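Local coordinates for regulator of G-protein signalling 3 isoform 1 (Homo sapiens, PDB 2F5Y) that regulates G-protein signalling and, through the PDZ domain described here, probably binds the C-terminal tails of partner proteins, at residues G41-N52 with C71-R81. Numbering follows the deposited sequence.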
loop_
_atom_site.group_PDB
_atom_site.type_symbol
_atom_site.label_atom_id
_atom_site.label_comp_id
_atom_site.label_asym_id
_atom_site.label_seq_id
_atom_site.Cartn_x
_atom_site.Cartn_y
_atom_site.Cartn_z
ATOM N N GLY A 41 -4.071 -4.813 8.071
ATOM C CA GLY A 41 -4.586 -5.884 7.203
ATOM C C GLY A 41 -3.949 -6.005 5.811
ATOM O O GLY A 41 -4.311 -6.886 5.044
ATOM N N LEU A 42 -2.989 -5.149 5.470
ATOM C CA LEU A 42 -2.251 -5.316 4.214
ATOM C C LEU A 42 -1.512 -6.658 4.216
ATOM O O LEU A 42 -1.151 -7.175 5.265
ATOM C CB LEU A 42 -1.252 -4.175 4.036
ATOM C CG LEU A 42 -0.777 -3.819 2.632
ATOM C CD1 LEU A 42 -1.919 -3.267 1.812
ATOM C CD2 LEU A 42 0.356 -2.822 2.724
ATOM N N GLN A 43 -1.326 -7.239 3.044
ATOM C CA GLN A 43 -0.579 -8.476 2.941
ATOM C C GLN A 43 0.116 -8.558 1.601
ATOM O O GLN A 43 -0.252 -7.874 0.652
ATOM C CB GLN A 43 -1.484 -9.692 3.169
ATOM C CG GLN A 43 -2.539 -9.902 2.115
ATOM C CD GLN A 43 -3.459 -11.049 2.458
ATOM O OE1 GLN A 43 -3.925 -11.156 3.586
ATOM N NE2 GLN A 43 -3.730 -11.913 1.481
ATOM N N GLN A 44 1.141 -9.400 1.548
ATOM C CA GLN A 44 1.931 -9.565 0.346
ATOM C C GLN A 44 1.058 -10.047 -0.811
ATOM O O GLN A 44 0.055 -10.728 -0.587
ATOM C CB GLN A 44 3.089 -10.530 0.608
ATOM C CG GLN A 44 2.670 -11.948 0.866
ATOM C CD GLN A 44 3.802 -12.781 1.448
ATOM O OE1 GLN A 44 4.261 -12.535 2.569
ATOM N NE2 GLN A 44 4.253 -13.776 0.690
ATOM N N LEU A 45 1.468 -9.685 -2.035
ATOM C CA LEU A 45 0.735 -9.958 -3.286
ATOM C C LEU A 45 -0.439 -9.014 -3.526
ATOM O O LEU A 45 -1.024 -9.023 -4.617
ATOM C CB LEU A 45 0.254 -11.417 -3.409
ATOM C CG LEU A 45 1.163 -12.459 -4.067
ATOM C CD1 LEU A 45 1.540 -12.054 -5.481
ATOM C CD2 LEU A 45 2.393 -12.679 -3.218
ATOM N N ASP A 46 -0.796 -8.199 -2.538
ATOM C CA ASP A 46 -1.835 -7.196 -2.758
ATOM C C ASP A 46 -1.429 -6.268 -3.906
ATOM O O ASP A 46 -0.346 -5.688 -3.884
ATOM C CB ASP A 46 -2.063 -6.360 -1.503
ATOM C CG ASP A 46 -2.846 -7.092 -0.436
ATOM O OD1 ASP A 46 -3.380 -8.191 -0.704
ATOM O OD2 ASP A 46 -2.923 -6.541 0.680
ATOM N N THR A 47 -2.293 -6.126 -4.903
ATOM C CA THR A 47 -2.027 -5.205 -6.015
ATOM C C THR A 47 -2.733 -3.894 -5.694
ATOM O O THR A 47 -3.880 -3.898 -5.279
ATOM C CB THR A 47 -2.474 -5.794 -7.384
ATOM O OG1 THR A 47 -1.791 -7.033 -7.613
ATOM C CG2 THR A 47 -2.158 -4.857 -8.541
ATOM N N VAL A 48 -2.025 -2.784 -5.882
ATOM C CA VAL A 48 -2.478 -1.473 -5.450
ATOM C C VAL A 48 -3.192 -0.749 -6.586
ATOM O O VAL A 48 -2.620 -0.493 -7.651
ATOM C CB VAL A 48 -1.309 -0.608 -4.943
ATOM C CG1 VAL A 48 -1.848 0.652 -4.259
ATOM C CG2 VAL A 48 -0.427 -1.396 -3.977
ATOM N N LEU A 49 -4.454 -0.414 -6.340
ATOM C CA LEU A 49 -5.299 0.226 -7.332
ATOM C C LEU A 49 -5.468 1.706 -7.055
ATOM O O LEU A 49 -5.565 2.499 -7.986
ATOM C CB LEU A 49 -6.657 -0.473 -7.373
ATOM C CG LEU A 49 -6.606 -2.000 -7.530
ATOM C CD1 LEU A 49 -8.021 -2.587 -7.404
ATOM C CD2 LEU A 49 -5.918 -2.417 -8.853
ATOM N N GLN A 50 -5.512 2.073 -5.779
ATOM C CA GLN A 50 -5.782 3.444 -5.350
ATOM C C GLN A 50 -5.031 3.783 -4.067
ATOM O O GLN A 50 -4.923 2.949 -3.150
ATOM C CB GLN A 50 -7.280 3.657 -5.109
ATOM C CG GLN A 50 -7.703 5.120 -5.092
ATOM C CD GLN A 50 -9.198 5.304 -5.240
ATOM O OE1 GLN A 50 -9.928 5.280 -4.257
ATOM N NE2 GLN A 50 -9.660 5.505 -6.471
ATOM N N LEU A 51 -4.515 5.013 -4.028
ATOM C CA LEU A 51 -3.911 5.600 -2.845
ATOM C C LEU A 51 -4.691 6.881 -2.511
ATOM O O LEU A 51 -4.694 7.840 -3.285
ATOM C CB LEU A 51 -2.449 5.940 -3.119
ATOM C CG LEU A 51 -1.768 6.808 -2.069
ATOM C CD1 LEU A 51 -1.542 5.971 -0.847
ATOM C CD2 LEU A 51 -0.466 7.371 -2.606
ATOM N N ASN A 52 -5.343 6.887 -1.357
ATOM C CA ASN A 52 -6.203 8.014 -0.957
ATOM C C ASN A 52 -7.226 8.308 -2.067
ATOM O O ASN A 52 -7.935 7.395 -2.474
ATOM C CB ASN A 52 -5.333 9.213 -0.518
ATOM C CG ASN A 52 -4.459 8.867 0.707
ATOM O OD1 ASN A 52 -4.785 7.952 1.470
ATOM N ND2 ASN A 52 -3.341 9.570 0.877
ATOM N N CYS A 71 2.623 11.305 2.569
ATOM C CA CYS A 71 1.328 11.450 3.238
ATOM C C CYS A 71 1.524 11.713 4.730
ATOM O O CYS A 71 2.266 11.003 5.374
ATOM C CB CYS A 71 0.465 10.205 3.040
ATOM S SG CYS A 71 0.024 9.954 1.325
ATOM N N PRO A 72 0.857 12.742 5.274
ATOM C CA PRO A 72 1.115 13.121 6.659
ATOM C C PRO A 72 0.699 12.133 7.748
ATOM O O PRO A 72 1.483 11.874 8.667
ATOM C CB PRO A 72 0.327 14.427 6.827
ATOM C CG PRO A 72 -0.077 14.853 5.457
ATOM C CD PRO A 72 -0.122 13.635 4.623
ATOM N N SER A 73 -0.516 11.606 7.675
ATOM C CA SER A 73 -1.131 10.995 8.851
ATOM C C SER A 73 -1.514 9.542 8.637
ATOM O O SER A 73 -1.286 8.689 9.501
ATOM C CB SER A 73 -2.357 11.820 9.255
ATOM O OG SER A 73 -2.009 13.190 9.439
ATOM N N GLU A 74 -2.112 9.273 7.483
ATOM C CA GLU A 74 -2.484 7.920 7.110
ATOM C C GLU A 74 -2.707 7.796 5.617
ATOM O O GLU A 74 -3.052 8.775 4.940
ATOM C CB GLU A 74 -3.767 7.497 7.833
ATOM C CG GLU A 74 -5.041 8.106 7.279
ATOM C CD GLU A 74 -6.280 7.650 8.035
ATOM O OE1 GLU A 74 -6.124 7.055 9.119
ATOM O OE2 GLU A 74 -7.406 7.892 7.544
ATOM N N ILE A 75 -2.527 6.575 5.122
ATOM C CA ILE A 75 -2.869 6.246 3.759
ATOM C C ILE A 75 -4.081 5.327 3.795
ATOM O O ILE A 75 -4.261 4.545 4.725
ATOM C CB ILE A 75 -1.704 5.564 2.988
ATOM C CG1 ILE A 75 -1.202 4.310 3.713
ATOM C CG2 ILE A 75 -0.561 6.552 2.758
ATOM C CD1 ILE A 75 -0.199 3.466 2.882
ATOM N N ILE A 76 -4.932 5.462 2.787
ATOM C CA ILE A 76 -6.016 4.524 2.556
ATOM C C ILE A 76 -5.726 3.934 1.196
ATOM O O ILE A 76 -5.720 4.655 0.199
ATOM C CB ILE A 76 -7.382 5.206 2.531
ATOM C CG1 ILE A 76 -7.574 6.052 3.785
ATOM C CG2 ILE A 76 -8.489 4.152 2.411
ATOM C CD1 ILE A 76 -8.670 7.106 3.640
ATOM N N LEU A 77 -5.432 2.638 1.164
ATOM C CA LEU A 77 -5.139 1.950 -0.084
ATOM C C LEU A 77 -6.308 1.075 -0.432
ATOM O O LEU A 77 -6.827 0.376 0.426
ATOM C CB LEU A 77 -3.933 1.040 0.060
ATOM C CG LEU A 77 -2.590 1.630 0.437
ATOM C CD1 LEU A 77 -1.584 0.454 0.563
ATOM C CD2 LEU A 77 -2.144 2.663 -0.609
ATOM N N LEU A 78 -6.727 1.117 -1.690
ATOM C CA LEU A 78 -7.623 0.115 -2.196
ATOM C C LEU A 78 -6.768 -0.924 -2.925
ATOM O O LEU A 78 -6.040 -0.599 -3.856
ATOM C CB LEU A 78 -8.655 0.723 -3.129
ATOM C CG LEU A 78 -9.707 -0.299 -3.537
ATOM C CD1 LEU A 78 -10.697 -0.494 -2.400
ATOM C CD2 LEU A 78 -10.380 0.149 -4.798
ATOM N N VAL A 79 -6.858 -2.174 -2.488
ATOM C CA VAL A 79 -6.099 -3.249 -3.096
ATOM C C VAL A 79 -6.982 -4.338 -3.670
ATOM O O VAL A 79 -8.132 -4.508 -3.289
ATOM C CB VAL A 79 -5.105 -3.883 -2.110
ATOM C CG1 VAL A 79 -4.158 -2.807 -1.588
ATOM C CG2 VAL A 79 -5.831 -4.580 -0.982
ATOM N N TRP A 80 -6.383 -5.069 -4.599
ATOM C CA TRP A 80 -6.973 -6.211 -5.255
ATOM C C TRP A 80 -6.158 -7.412 -4.801
ATOM O O TRP A 80 -4.928 -7.412 -4.951
ATOM C CB TRP A 80 -6.831 -5.993 -6.764
ATOM C CG TRP A 80 -7.746 -6.759 -7.639
ATOM C CD1 TRP A 80 -9.101 -6.905 -7.503
ATOM C CD2 TRP A 80 -7.382 -7.460 -8.835
ATOM N NE1 TRP A 80 -9.595 -7.675 -8.533
ATOM C CE2 TRP A 80 -8.564 -8.023 -9.367
ATOM C CE3 TRP A 80 -6.166 -7.674 -9.503
ATOM C CZ2 TRP A 80 -8.567 -8.781 -10.548
ATOM C CZ3 TRP A 80 -6.165 -8.424 -10.673
ATOM C CH2 TRP A 80 -7.359 -8.976 -11.181
ATOM N N ARG A 81 -6.815 -8.414 -4.224
ATOM C CA ARG A 81 -6.107 -9.621 -3.759
ATOM C C ARG A 81 -6.830 -10.917 -4.073
ATOM O O ARG A 81 -8.046 -10.947 -4.230
ATOM C CB ARG A 81 -5.822 -9.560 -2.244
ATOM C CG ARG A 81 -7.005 -9.844 -1.331
ATOM C CD ARG A 81 -6.645 -9.928 0.181
ATOM N NE ARG A 81 -5.951 -8.738 0.691
ATOM C CZ ARG A 81 -6.022 -8.263 1.942
ATOM N NH1 ARG A 81 -6.782 -8.825 2.877
ATOM N NH2 ARG A 81 -5.319 -7.188 2.256
HETATM O O HOH W 1 -3.249 -9.005 -6.253
HETATM O O HOH W 2 -7.905 4.941 -1.294
#
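D46 OD2 is gripped from opposite faces of its carboxylate, by the backbone N of Q43 and by R81 NH2, the latter at 2.9 Å. R81 NE reaches the other oxygen, D46 OD1, at 3.0 Å, a side-on salt bridge with the two flat groups only 7° apart. The bend in the arginine chain (chi3 55°) turns the guanidinium alongside D46, where NH2 also donates to G41 O at the Schellman end of helix 36-40. The Q43 amide stacks on one guanidinium face, its CD 3.7 Å above the plane. A leucine in place of R81 would probably leave the D46 carboxylate without its countercharge and G41 O without this donor. From here two antiparallel strands of the PDZ fold, 47-51 and 74-81, run together: T47 pairs with W80 through two nearly straight bonds, then a classic beta bulge sets both L49 and Q50 against L78 O, the Q50 bond being weak. On the buried face, branched aliphatic chains suit the core: L51 CD1 packs 3.4 Å from L77 CD2, L42 CD1 meets L77 CD1 and V79 CG1, and F18 adjoins L42 and L77. Where strand 47-51 ends, N52 replaces a backbone partner with its side-chain amide: OD1 accepts from I76 N at 2.8 Å, while N52 N donates to I76 O at 2.7 Å.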